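Local coordinates for protein inactive glucansucrase (Lactobacillus reuteri, PDB 5JBD) that is an inactive glucansucrase of glycoside hydrolase family 70, is built around a TIM barrel, and binds a calcium ion, at residues Asn248-Ala253 with Ala826-Val831; Asn255-Tyr260 with Lys803-Leu808; Gly499-Thr504 with Ser513-Lys518; Val521-Asn526 with Ala553-Arg558. All coordinates share one frame; numbering follows the deposited sequence.

Contacts 1 and 2 sit side by side on helix 249-263 of the TIM-barrel region, their centres about 11 Å apart, and Leu805 of contact 2 packs against both segments of contact 1. Contacts 3 and 4, about 8 Å apart between centres, pair up in the beta-sheet region, with centres about 45 to 55 Å from those of contacts 1 and 2; Tyr516 and Val514 of contact 3 touch contact 4. Contact 2 is buried, largely apolar and aromatic, whereas contact 1 is partly buried and joins a loop to a helix start. Contact 3 is a buried strand pair rich in polar bonds. Contact 4, at the surface, relies on turns, a water and one backbone bond.

Contact 1. Residues Asn248-Ala253 with Ala826-Val831; sequences NPVVQA and APDPTV
Asp828 runs beside Val250, the two side chains pointing the same way. Asp828 CB rests 4.0 Å from Pro249 CB. Asp828 CG, anti to the backbone N (chi1 -178°), comes 4.2 Å from Val250 CG2. From there the two oxygens part company. Asp828 OD2 lies 3.8 Å from Val250 CG2. OD1 instead serves its own loop: Thr830 OG1 donates to Asp828 OD1 at 2.6 Å on the syn side, and Thr830 N reaches it from above the carboxylate plane, completing an Asx turn that fixes the carboxylate's rotation.

The loop thus shaped closes on the first turn of helix 249-263, in the TIM-barrel region of this family 70 protein. Asn248 is the N-cap of that helix; Asn248 OD1 accepts from Val250 N at 2.8 Å, in the carbonyl plane, and only weakly from Val251 N. Helix and loop meet at Pro249 O, which accepts two bonds. Ala253 N makes the usual helical one, while Asp828 N reaches Pro249 O at 3.0 Å from the opposite face of its plane, well above it but with an almost straight N-H (169°).

Beside this bond lie apolar contacts and carbonyl oxygens. Pro827 CB meets Ala253 CB, which also lies 3.4 Å from Asp828 O, and Val250 CG1 touches Val831 CG1 at 3.9 Å, the two valines crossing at about a right angle. A water donates to both Val250 O and Val831 O. The amide of Gln252 is engaged elsewhere, with Gln295, Asp291 and Asn246.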
loop_
_atom_site.group_PDB
_atom_site.type_symbol
_atom_site.label_atom_id
_atom_site.label_comp_id
_atom_site.label_asym_id
_atom_site.label_seq_id
_atom_site.Cartn_x
_atom_site.Cartn_y
_atom_site.Cartn_z
ATOM N N ASN A 248 -12.420 6.273 15.282
ATOM C CA ASN A 248 -12.424 6.033 16.738
ATOM C C ASN A 248 -11.500 7.049 17.422
ATOM O O ASN A 248 -10.315 7.089 17.100
ATOM C CB ASN A 248 -11.988 4.593 17.040
ATOM C CG ASN A 248 -12.064 4.251 18.522
ATOM O OD1 ASN A 248 -11.496 4.960 19.355
ATOM N ND2 ASN A 248 -12.774 3.173 18.859
ATOM N N PRO A 249 -12.023 7.860 18.374
ATOM C CA PRO A 249 -11.167 8.867 19.035
ATOM C C PRO A 249 -9.901 8.336 19.708
ATOM O O PRO A 249 -8.888 9.043 19.739
ATOM C CB PRO A 249 -12.097 9.510 20.076
ATOM C CG PRO A 249 -13.461 9.281 19.549
ATOM C CD PRO A 249 -13.409 7.946 18.850
ATOM N N VAL A 250 -9.942 7.104 20.218
ATOM C CA VAL A 250 -8.745 6.458 20.800
ATOM C C VAL A 250 -7.710 6.144 19.713
ATOM O O VAL A 250 -6.506 6.356 19.910
ATOM C CB VAL A 250 -9.099 5.197 21.645
ATOM C CG1 VAL A 250 -7.836 4.523 22.174
ATOM C CG2 VAL A 250 -10.020 5.561 22.816
ATOM N N VAL A 251 -8.174 5.657 18.567
ATOM C CA VAL A 251 -7.297 5.421 17.425
ATOM C C VAL A 251 -6.698 6.751 16.936
ATOM O O VAL A 251 -5.505 6.818 16.584
ATOM C CB VAL A 251 -8.026 4.677 16.285
ATOM C CG1 VAL A 251 -7.132 4.541 15.048
ATOM C CG2 VAL A 251 -8.446 3.293 16.761
ATOM N N GLN A 252 -7.502 7.809 16.936
ATOM C CA GLN A 252 -7.024 9.119 16.457
ATOM C C GLN A 252 -5.893 9.624 17.349
ATOM O O GLN A 252 -4.893 10.131 16.840
ATOM C CB GLN A 252 -8.166 10.129 16.364
ATOM C CG GLN A 252 -9.155 9.782 15.261
ATOM C CD GLN A 252 -10.285 10.780 15.114
ATOM O OE1 GLN A 252 -10.440 11.711 15.909
ATOM N NE2 GLN A 252 -11.085 10.594 14.074
ATOM N N ALA A 253 -6.029 9.439 18.673
ATOM C CA ALA A 253 -4.948 9.772 19.596
ATOM C C ALA A 253 -3.712 8.896 19.356
ATOM O O ALA A 253 -2.588 9.400 19.366
ATOM C CB ALA A 253 -5.419 9.670 21.045
ATOM N N ALA A 826 -13.109 15.141 20.455
ATOM C CA ALA A 826 -11.653 15.236 20.358
ATOM C C ALA A 826 -11.014 13.854 20.429
ATOM O O ALA A 826 -11.602 12.928 20.998
ATOM C CB ALA A 826 -11.091 16.124 21.453
ATOM N N PRO A 827 -9.804 13.706 19.856
ATOM C CA PRO A 827 -9.022 12.494 20.140
ATOM C C PRO A 827 -8.904 12.263 21.663
ATOM O O PRO A 827 -8.857 13.230 22.440
ATOM C CB PRO A 827 -7.658 12.782 19.516
ATOM C CG PRO A 827 -7.915 13.825 18.474
ATOM C CD PRO A 827 -9.085 14.635 18.970
ATOM N N ASP A 828 -8.908 10.995 22.050
ATOM C CA ASP A 828 -9.056 10.564 23.446
ATOM C C ASP A 828 -7.743 9.923 23.889
ATOM O O ASP A 828 -7.479 8.766 23.557
ATOM C CB ASP A 828 -10.204 9.556 23.547
ATOM C CG ASP A 828 -10.476 9.090 24.980
ATOM O OD1 ASP A 828 -9.781 9.511 25.940
ATOM O OD2 ASP A 828 -11.387 8.263 25.125
ATOM N N PRO A 829 -6.908 10.676 24.619
ATOM C CA PRO A 829 -5.631 10.139 25.054
ATOM C C PRO A 829 -5.719 9.313 26.359
ATOM O O PRO A 829 -4.676 8.867 26.855
ATOM C CB PRO A 829 -4.818 11.405 25.284
ATOM C CG PRO A 829 -5.823 12.352 25.847
ATOM C CD PRO A 829 -7.138 12.015 25.187
ATOM N N THR A 830 -6.923 9.103 26.908
ATOM C CA THR A 830 -7.059 8.416 28.214
ATOM C C THR A 830 -6.943 6.895 28.138
ATOM O O THR A 830 -6.927 6.231 29.183
ATOM C CB THR A 830 -8.386 8.755 28.934
ATOM O OG1 THR A 830 -9.504 8.213 28.210
ATOM C CG2 THR A 830 -8.548 10.258 29.117
ATOM N N VAL A 831 -6.886 6.343 26.925
ATOM C CA VAL A 831 -6.741 4.914 26.696
ATOM C C VAL A 831 -5.539 4.724 25.782
ATOM O O VAL A 831 -5.418 5.419 24.760
ATOM C CB VAL A 831 -8.014 4.319 26.039
ATOM C CG1 VAL A 831 -7.809 2.856 25.667
ATOM C CG2 VAL A 831 -9.211 4.481 26.963
HETATM O O HOH W 1 -4.703 6.308 22.192
#

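Contact 2. Residues Asn255-Tyr260 with Lys803-Leu808; sequences NLNWEY and KYLAEL
Asn257 supplies the one hydrogen bond between the two segments: its OD1 accepts from Tyr804 N at 2.8 Å, with the donor in the plane of the amide carbonyl and the N-H somewhat bent (143°). CG lies anti to the backbone N (chi1 -164°); from there OD1 meets Tyr804 N, just ahead of helix 805-811, with Leu805 CG lying beside the same oxygen. Asn257 ND2 donates to Tyr800 O and Tyr713 OH, so both ends of the amide are engaged and its flip is set.

Aromatic contact comes from Tyr260 and Tyr804. The rings meet obliquely, with planes at 52° and centroids 5.5 Å apart, and Tyr260 CD2 presses on Tyr804 CB at 3.6 Å. Lys803 CB lies 4.1 Å above the centre of the Tyr804 ring. The Asn257 amide plane is tilted only slightly from that ring's plane while the side chains cross at about a right angle, Asn257 ND2 lying 3.7 Å from Tyr804 CD2.

These groups join helix 249-263 of the TIM-barrel region to the short helix 805-811. Elsewhere on the first helix, Trp258 and Glu259 touch Ile748 of barrel strand 743-748, which places this helix between the barrel sheet and helix 805-811.

Aliphatic packing is carried by Leu808, whose side chain slides past Tyr260 in the opposite direction. Leu808 CD2 reaches Tyr260 CD1 at 3.7 Å, while CD1 approaches Tyr260 CB at 4.1 Å.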
loop_
_atom_site.group_PDB
_atom_site.type_symbol
_atom_site.label_atom_id
_atom_site.label_comp_id
_atom_site.label_asym_id
_atom_site.label_seq_id
_atom_site.Cartn_x
_atom_site.Cartn_y
_atom_site.Cartn_z
ATOM N N ASN A 255 -2.701 7.616 16.500
ATOM C CA ASN A 255 -2.008 8.114 15.286
ATOM C C ASN A 255 -1.073 9.285 15.611
ATOM O O ASN A 255 0.055 9.345 15.091
ATOM C CB ASN A 255 -3.003 8.528 14.193
ATOM C CG ASN A 255 -3.775 7.355 13.626
ATOM O OD1 ASN A 255 -3.276 6.216 13.570
ATOM N ND2 ASN A 255 -5.001 7.625 13.199
ATOM N N LEU A 256 -1.536 10.181 16.491
ATOM C CA LEU A 256 -0.729 11.303 16.963
ATOM C C LEU A 256 0.516 10.807 17.686
ATOM O O LEU A 256 1.612 11.314 17.434
ATOM C CB LEU A 256 -1.544 12.242 17.861
ATOM C CG LEU A 256 -2.696 12.965 17.179
ATOM C CD1 LEU A 256 -3.538 13.715 18.191
ATOM C CD2 LEU A 256 -2.183 13.921 16.119
ATOM N N ASN A 257 0.341 9.813 18.558
ATOM C CA ASN A 257 1.458 9.114 19.214
ATOM C C ASN A 257 2.469 8.582 18.202
ATOM O O ASN A 257 3.672 8.782 18.349
ATOM C CB ASN A 257 0.936 7.946 20.064
ATOM C CG ASN A 257 1.966 7.444 21.047
ATOM O OD1 ASN A 257 2.123 8.010 22.130
ATOM N ND2 ASN A 257 2.678 6.383 20.681
ATOM N N TRP A 258 1.957 7.895 17.187
ATOM C CA TRP A 258 2.776 7.268 16.142
ATOM C C TRP A 258 3.544 8.305 15.318
ATOM O O TRP A 258 4.733 8.138 15.024
ATOM C CB TRP A 258 1.873 6.442 15.218
ATOM C CG TRP A 258 2.564 5.464 14.305
ATOM C CD1 TRP A 258 3.791 4.891 14.473
ATOM C CD2 TRP A 258 2.017 4.886 13.114
ATOM N NE1 TRP A 258 4.049 4.017 13.449
ATOM C CE2 TRP A 258 2.972 3.990 12.607
ATOM C CE3 TRP A 258 0.818 5.052 12.425
ATOM C CZ2 TRP A 258 2.770 3.265 11.429
ATOM C CZ3 TRP A 258 0.605 4.320 11.267
ATOM C CH2 TRP A 258 1.574 3.433 10.784
ATOM N N GLU A 259 2.851 9.381 14.953
ATOM C CA GLU A 259 3.479 10.491 14.227
ATOM C C GLU A 259 4.592 11.140 15.043
ATOM O O GLU A 259 5.689 11.368 14.526
ATOM C CB GLU A 259 2.418 11.514 13.824
ATOM C CG GLU A 259 1.454 10.987 12.758
ATOM C CD GLU A 259 0.090 11.648 12.773
ATOM O OE1 GLU A 259 -0.034 12.758 13.330
ATOM O OE2 GLU A 259 -0.875 11.039 12.251
ATOM N N TYR A 260 4.327 11.364 16.335
ATOM C CA TYR A 260 5.319 11.940 17.231
ATOM C C TYR A 260 6.565 11.036 17.315
ATOM O O TYR A 260 7.700 11.524 17.295
ATOM C CB TYR A 260 4.721 12.204 18.629
ATOM C CG TYR A 260 5.724 12.781 19.605
ATOM C CD1 TYR A 260 6.060 14.136 19.582
ATOM C CD2 TYR A 260 6.380 11.958 20.517
ATOM C CE1 TYR A 260 7.009 14.654 20.452
ATOM C CE2 TYR A 260 7.320 12.466 21.398
ATOM C CZ TYR A 260 7.631 13.801 21.366
ATOM O OH TYR A 260 8.570 14.275 22.252
ATOM N N LYS A 803 2.596 5.714 24.434
ATOM C CA LYS A 803 3.642 6.071 25.399
ATOM C C LYS A 803 3.844 7.589 25.571
ATOM O O LYS A 803 4.127 8.060 26.668
ATOM C CB LYS A 803 4.964 5.396 25.004
ATOM C CG LYS A 803 6.127 5.662 25.948
ATOM C CD LYS A 803 7.366 4.931 25.462
ATOM C CE LYS A 803 8.535 5.177 26.373
ATOM N NZ LYS A 803 9.775 4.480 25.950
ATOM N N TYR A 804 3.692 8.333 24.476
ATOM C CA TYR A 804 3.927 9.776 24.430
ATOM C C TYR A 804 2.671 10.647 24.623
ATOM O O TYR A 804 2.759 11.883 24.564
ATOM C CB TYR A 804 4.625 10.107 23.091
ATOM C CG TYR A 804 5.752 9.132 22.814
ATOM C CD1 TYR A 804 6.876 9.131 23.617
ATOM C CD2 TYR A 804 5.669 8.173 21.799
ATOM C CE1 TYR A 804 7.902 8.225 23.410
ATOM C CE2 TYR A 804 6.695 7.264 21.590
ATOM C CZ TYR A 804 7.808 7.303 22.392
ATOM O OH TYR A 804 8.825 6.419 22.194
ATOM N N LEU A 805 1.516 10.022 24.862
ATOM C CA LEU A 805 0.261 10.774 24.985
ATOM C C LEU A 805 0.235 11.788 26.140
ATOM O O LEU A 805 -0.265 12.909 25.961
ATOM C CB LEU A 805 -0.942 9.826 25.057
ATOM C CG LEU A 805 -1.241 9.097 23.729
ATOM C CD1 LEU A 805 -2.333 8.056 23.933
ATOM C CD2 LEU A 805 -1.641 10.068 22.621
ATOM N N ALA A 806 0.755 11.398 27.312
ATOM C CA ALA A 806 0.750 12.288 28.474
ATOM C C ALA A 806 1.618 13.516 28.226
ATOM O O ALA A 806 1.220 14.631 28.552
ATOM C CB ALA A 806 1.205 11.554 29.727
ATOM N N GLU A 807 2.780 13.317 27.611
ATOM C CA GLU A 807 3.665 14.437 27.279
ATOM C C GLU A 807 3.089 15.329 26.139
ATOM O O GLU A 807 3.200 16.561 26.201
ATOM C CB GLU A 807 5.104 13.963 27.035
ATOM C CG GLU A 807 5.939 13.839 28.304
ATOM C CD GLU A 807 6.216 15.153 29.002
ATOM O OE1 GLU A 807 6.136 16.242 28.391
ATOM O OE2 GLU A 807 6.533 15.091 30.186
ATOM N N LEU A 808 2.420 14.718 25.160
ATOM C CA LEU A 808 1.713 15.472 24.123
ATOM C C LEU A 808 0.580 16.307 24.716
ATOM O O LEU A 808 0.398 17.456 24.322
ATOM C CB LEU A 808 1.162 14.550 23.032
ATOM C CG LEU A 808 2.215 13.953 22.081
ATOM C CD1 LEU A 808 1.609 12.833 21.246
ATOM C CD2 LEU A 808 2.819 15.023 21.176
#

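Contact 3. Residues Gly499-Thr504 with Ser513-Lys518; sequences GGQTMT and SVRYGK
Gly499 O is gripped side-on by two nitrogens of Arg515. Arg515 NH2 donates to Gly499 O at 2.7 Å, on a lone pair in the carbonyl plane, whereas Arg515 NE, at 3.0 Å, stands above that plane; the oxygen itself lies close to the plane of the guanidinium. The arginine reaches it by a chain bent at chi2 and chi3 (-62° and -63°), which set CD and NE. NE also has a weak bond to Gly500 O, and NH1 turns to Ser455 O.

Gly500 O takes its stronger bond from Tyr516 N at 3.1 Å, and the ring of the same residue passes close, Tyr516 CD2 lying 3.4 Å from Gly500 O. At the far end of the ring, Thr502 OG1 meets Tyr516 OH at 2.6 Å, in the plane of the ring and at its edge; OG1 is also bonded to Asn375.

Gln501, Met503, Ser513 and Arg515 share one face of the sheet, opposite Thr502 and Val514. Gln501, fully extended, lays its CB against Arg515 CD at 3.5 Å and ends with NE2 donating to Ser513 OG at 2.8 Å, nearly in the amide plane. NE2 is further bonded to Asn456 and OE1 to Lys457 N, so this buried amide is satisfied at both ends. Met503 CG packs on the same Ser513 OG.

Thr502 and Val514 form the hydrogen-bonded pair, Val514 N to Thr502 O measuring 2.9 Å, flanked by the non-hydrogen-bonded pairs Gln501-Arg515 and Met503-Ser513. This register is that of an antiparallel beta hairpin, strands 501-505 and 510-515, within the antiparallel sheet that accompanies the TIM barrel in family 70 proteins.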
loop_
_atom_site.group_PDB
_atom_site.type_symbol
_atom_site.label_atom_id
_atom_site.label_comp_id
_atom_site.label_asym_id
_atom_site.label_seq_id
_atom_site.Cartn_x
_atom_site.Cartn_y
_atom_site.Cartn_z
ATOM N N GLY A 499 10.896 30.755 -12.626
ATOM C CA GLY A 499 10.147 31.781 -13.358
ATOM C C GLY A 499 8.837 31.295 -13.925
ATOM O O GLY A 499 8.416 30.163 -13.662
ATOM N N GLY A 500 8.186 32.174 -14.698
ATOM C CA GLY A 500 6.941 31.857 -15.375
ATOM C C GLY A 500 7.090 30.711 -16.350
ATOM O O GLY A 500 8.198 30.341 -16.728
ATOM N N GLN A 501 5.960 30.119 -16.724
ATOM C CA GLN A 501 5.943 29.024 -17.681
ATOM C C GLN A 501 4.910 29.294 -18.759
ATOM O O GLN A 501 3.783 29.705 -18.455
ATOM C CB GLN A 501 5.587 27.692 -17.012
ATOM C CG GLN A 501 5.576 26.511 -17.986
ATOM C CD GLN A 501 5.373 25.177 -17.298
ATOM O OE1 GLN A 501 4.992 25.128 -16.134
ATOM N NE2 GLN A 501 5.635 24.087 -18.011
ATOM N N THR A 502 5.293 29.005 -19.998
ATOM C CA THR A 502 4.389 29.035 -21.146
ATOM C C THR A 502 4.570 27.751 -21.941
ATOM O O THR A 502 5.690 27.371 -22.271
ATOM C CB THR A 502 4.679 30.260 -22.052
ATOM O OG1 THR A 502 4.589 31.464 -21.276
ATOM C CG2 THR A 502 3.693 30.341 -23.234
ATOM N N MET A 503 3.467 27.069 -22.214
ATOM C CA MET A 503 3.465 25.877 -23.051
ATOM C C MET A 503 2.662 26.187 -24.301
ATOM O O MET A 503 1.490 26.569 -24.211
ATOM C CB MET A 503 2.822 24.701 -22.342
ATOM C CG MET A 503 3.566 24.210 -21.115
ATOM S SD MET A 503 2.840 22.706 -20.409
ATOM C CE MET A 503 3.367 21.480 -21.583
ATOM N N THR A 504 3.273 25.960 -25.453
ATOM C CA THR A 504 2.738 26.400 -26.741
ATOM C C THR A 504 2.896 25.302 -27.797
ATOM O O THR A 504 3.989 24.773 -27.953
ATOM C CB THR A 504 3.522 27.643 -27.183
ATOM O OG1 THR A 504 3.379 28.673 -26.202
ATOM C CG2 THR A 504 3.032 28.178 -28.512
ATOM N N SER A 513 7.728 23.913 -24.041
ATOM C CA SER A 513 7.476 24.297 -22.649
ATOM C C SER A 513 8.679 25.104 -22.194
ATOM O O SER A 513 9.790 24.585 -22.168
ATOM C CB SER A 513 7.294 23.068 -21.768
ATOM O OG SER A 513 6.942 23.458 -20.456
ATOM N N VAL A 514 8.442 26.384 -21.893
ATOM C CA VAL A 514 9.501 27.344 -21.623
ATOM C C VAL A 514 9.367 27.857 -20.196
ATOM O O VAL A 514 8.262 28.241 -19.789
ATOM C CB VAL A 514 9.436 28.539 -22.601
ATOM C CG1 VAL A 514 10.386 29.656 -22.182
ATOM C CG2 VAL A 514 9.794 28.074 -24.021
ATOM N N ARG A 515 10.481 27.881 -19.467
ATOM C CA ARG A 515 10.577 28.598 -18.193
ATOM C C ARG A 515 11.431 29.842 -18.380
ATOM O O ARG A 515 12.483 29.783 -19.017
ATOM C CB ARG A 515 11.136 27.678 -17.095
ATOM C CG ARG A 515 10.276 26.439 -16.811
ATOM C CD ARG A 515 8.875 26.787 -16.306
ATOM N NE ARG A 515 8.910 27.502 -15.027
ATOM C CZ ARG A 515 9.107 26.940 -13.829
ATOM N NH1 ARG A 515 9.288 25.629 -13.710
ATOM N NH2 ARG A 515 9.128 27.707 -12.729
ATOM N N TYR A 516 10.968 30.978 -17.863
ATOM C CA TYR A 516 11.603 32.269 -18.192
ATOM C C TYR A 516 12.803 32.622 -17.317
ATOM O O TYR A 516 13.569 33.512 -17.683
ATOM C CB TYR A 516 10.570 33.414 -18.182
ATOM C CG TYR A 516 9.514 33.235 -19.241
ATOM C CD1 TYR A 516 9.836 33.364 -20.593
ATOM C CD2 TYR A 516 8.210 32.917 -18.912
ATOM C CE1 TYR A 516 8.892 33.156 -21.590
ATOM C CE2 TYR A 516 7.241 32.746 -19.904
ATOM C CZ TYR A 516 7.594 32.862 -21.240
ATOM O OH TYR A 516 6.653 32.687 -22.235
ATOM N N GLY A 517 12.981 31.926 -16.189
ATOM C CA GLY A 517 14.149 32.128 -15.321
ATOM C C GLY A 517 13.793 32.746 -13.976
ATOM O O GLY A 517 12.704 33.312 -13.795
ATOM N N LYS A 518 14.721 32.642 -13.031
ATOM C CA LYS A 518 14.494 33.152 -11.679
ATOM C C LYS A 518 14.263 34.664 -11.728
ATOM O O LYS A 518 15.036 35.393 -12.339
ATOM C CB LYS A 518 15.665 32.821 -10.751
ATOM C CG LYS A 518 15.318 33.071 -9.292
ATOM C CD LYS A 518 16.480 32.842 -8.357
ATOM C CE LYS A 518 16.069 33.218 -6.937
ATOM N NZ LYS A 518 17.242 33.155 -6.042
#

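Contact 4. Residues Val521-Asn526 with Ala553-Arg558; sequences VDANSN and AINMGR. With ACT (acetate ion), chain D.
Ala523 O meets Arg558 and Gly557. Arg558 N donates to Ala523 O at 2.9 Å, nearly straight (168°), Arg558 CG lies 3.4 Å from the same oxygen, and Gly557 CA makes a looser CH contact. The carbonyl belongs to a type I beta turn, Asp522 to Ser525, in the loop between strands 510-515 and 537-542, and it docks where strand 550-555 ends.

A water widens the grip, donating to Ala523 O and accepting from Asn555 ND2. The same Asn555 ND2 sits 3.7 Å from Ala523 CB, while Arg558 CG, anti to the carbonyl carbon and beside the backbone N (chi1 -67°), packs 3.9 Å from Asn524 CA.

Two Asx turns hold these partners in place. Asp522 OD1 accepts from Asn524 N at 2.9 Å, fixing the turn, and Asn555 OD1 accepts from Gly557 N at 3.0 Å, with the donor above the amide plane. Farther out, Arg558 NH1 is bonded to Asn594, and Tyr516, just past the end of strand 510-515, packs on Ala523. At the outer end an acetate, probably from the crystallisation liquor, bonds to Gly527 N and weakly to Asn526 N, whose distance to acetate OXT is 3.3 Å.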
loop_
_atom_site.group_PDB
_atom_site.type_symbol
_atom_site.label_atom_id
_atom_site.label_comp_id
_atom_site.label_asym_id
_atom_site.label_seq_id
_atom_site.Cartn_x
_atom_site.Cartn_y
_atom_site.Cartn_z
ATOM N N VAL A 521 8.968 36.896 -14.501
ATOM C CA VAL A 521 7.562 36.543 -14.312
ATOM C C VAL A 521 6.903 35.998 -15.582
ATOM O O VAL A 521 6.140 35.035 -15.513
ATOM C CB VAL A 521 6.778 37.758 -13.752
ATOM C CG1 VAL A 521 5.274 37.568 -13.884
ATOM C CG2 VAL A 521 7.167 37.983 -12.291
ATOM N N ASP A 522 7.179 36.618 -16.731
ATOM C CA ASP A 522 6.569 36.184 -18.003
ATOM C C ASP A 522 7.432 36.545 -19.223
ATOM O O ASP A 522 8.556 37.015 -19.067
ATOM C CB ASP A 522 5.136 36.730 -18.103
ATOM C CG ASP A 522 5.071 38.251 -18.267
ATOM O OD1 ASP A 522 6.034 38.906 -18.733
ATOM O OD2 ASP A 522 4.012 38.801 -17.934
ATOM N N ALA A 523 6.909 36.306 -20.425
ATOM C CA ALA A 523 7.658 36.518 -21.669
ATOM C C ALA A 523 8.068 37.978 -21.942
ATOM O O ALA A 523 8.945 38.217 -22.763
ATOM C CB ALA A 523 6.868 35.977 -22.868
ATOM N N ASN A 524 7.414 38.927 -21.280
ATOM C CA ASN A 524 7.687 40.348 -21.465
ATOM C C ASN A 524 8.566 40.980 -20.372
ATOM O O ASN A 524 8.925 42.151 -20.497
ATOM C CB ASN A 524 6.358 41.104 -21.580
ATOM C CG ASN A 524 5.489 40.582 -22.713
ATOM O OD1 ASN A 524 4.304 40.298 -22.538
ATOM N ND2 ASN A 524 6.076 40.444 -23.865
ATOM N N SER A 525 8.934 40.216 -19.338
ATOM C CA SER A 525 9.741 40.736 -18.219
ATOM C C SER A 525 11.213 40.810 -18.570
ATOM O O SER A 525 11.713 39.963 -19.289
ATOM C CB SER A 525 9.625 39.832 -16.984
ATOM O OG SER A 525 8.283 39.525 -16.684
ATOM N N ASN A 526 11.910 41.798 -18.011
ATOM C CA ASN A 526 13.371 41.910 -18.143
ATOM C C ASN A 526 14.149 41.077 -17.126
ATOM O O ASN A 526 15.323 40.760 -17.366
ATOM C CB ASN A 526 13.818 43.366 -18.007
ATOM C CG ASN A 526 13.367 44.222 -19.168
ATOM O OD1 ASN A 526 12.683 45.224 -18.977
ATOM N ND2 ASN A 526 13.735 43.820 -20.382
ATOM N N ALA A 553 10.164 28.105 -34.085
ATOM C CA ALA A 553 10.593 29.318 -33.398
ATOM C C ALA A 553 10.105 29.265 -31.945
ATOM O O ALA A 553 8.898 29.242 -31.712
ATOM C CB ALA A 553 10.023 30.540 -34.101
ATOM N N ILE A 554 11.044 29.230 -30.996
ATOM C CA ILE A 554 10.740 29.148 -29.556
ATOM C C ILE A 554 10.904 30.521 -28.913
ATOM O O ILE A 554 11.946 31.141 -29.055
ATOM C CB ILE A 554 11.703 28.181 -28.812
ATOM C CG1 ILE A 554 11.877 26.868 -29.576
ATOM C CG2 ILE A 554 11.225 27.936 -27.376
ATOM C CD1 ILE A 554 10.583 26.187 -29.960
ATOM N N ASN A 555 9.894 30.990 -28.195
ATOM C CA ASN A 555 10.003 32.259 -27.495
ATOM C C ASN A 555 10.620 32.073 -26.106
ATOM O O ASN A 555 9.930 31.671 -25.161
ATOM C CB ASN A 555 8.648 32.949 -27.370
ATOM C CG ASN A 555 8.764 34.326 -26.740
ATOM O OD1 ASN A 555 9.871 34.864 -26.614
ATOM N ND2 ASN A 555 7.632 34.924 -26.384
ATOM N N MET A 556 11.899 32.419 -25.976
ATOM C CA MET A 556 12.604 32.353 -24.690
ATOM C C MET A 556 12.279 33.531 -23.760
ATOM O O MET A 556 12.553 33.463 -22.554
ATOM C CB MET A 556 14.118 32.260 -24.921
ATOM C CG MET A 556 14.547 31.151 -25.883
ATOM S SD MET A 556 13.987 29.498 -25.403
ATOM C CE MET A 556 14.964 29.242 -23.933
ATOM N N GLY A 557 11.724 34.604 -24.321
ATOM C CA GLY A 557 11.336 35.792 -23.571
ATOM C C GLY A 557 12.255 36.982 -23.775
ATOM O O GLY A 557 13.413 36.829 -24.171
ATOM N N ARG A 558 11.738 38.164 -23.450
ATOM C CA ARG A 558 12.460 39.432 -23.598
ATOM C C ARG A 558 13.710 39.525 -22.726
ATOM O O ARG A 558 14.618 40.274 -23.048
ATOM C CB ARG A 558 11.552 40.641 -23.271
ATOM C CG ARG A 558 10.409 40.862 -24.246
ATOM C CD ARG A 558 10.914 41.417 -25.571
ATOM N NE ARG A 558 9.866 41.419 -26.588
ATOM C CZ ARG A 558 10.072 41.635 -27.885
ATOM N NH1 ARG A 558 11.300 41.882 -28.353
ATOM N NH2 ARG A 558 9.034 41.610 -28.726
HETATM C C ACT D . 10.467 43.428 -14.898
HETATM O O ACT D . 11.195 42.427 -14.707
HETATM O OXT ACT D . 10.088 43.755 -16.045
HETATM C CH3 ACT D . 10.034 44.261 -13.727
HETATM O O HOH W 2 8.161 37.652 -25.455
#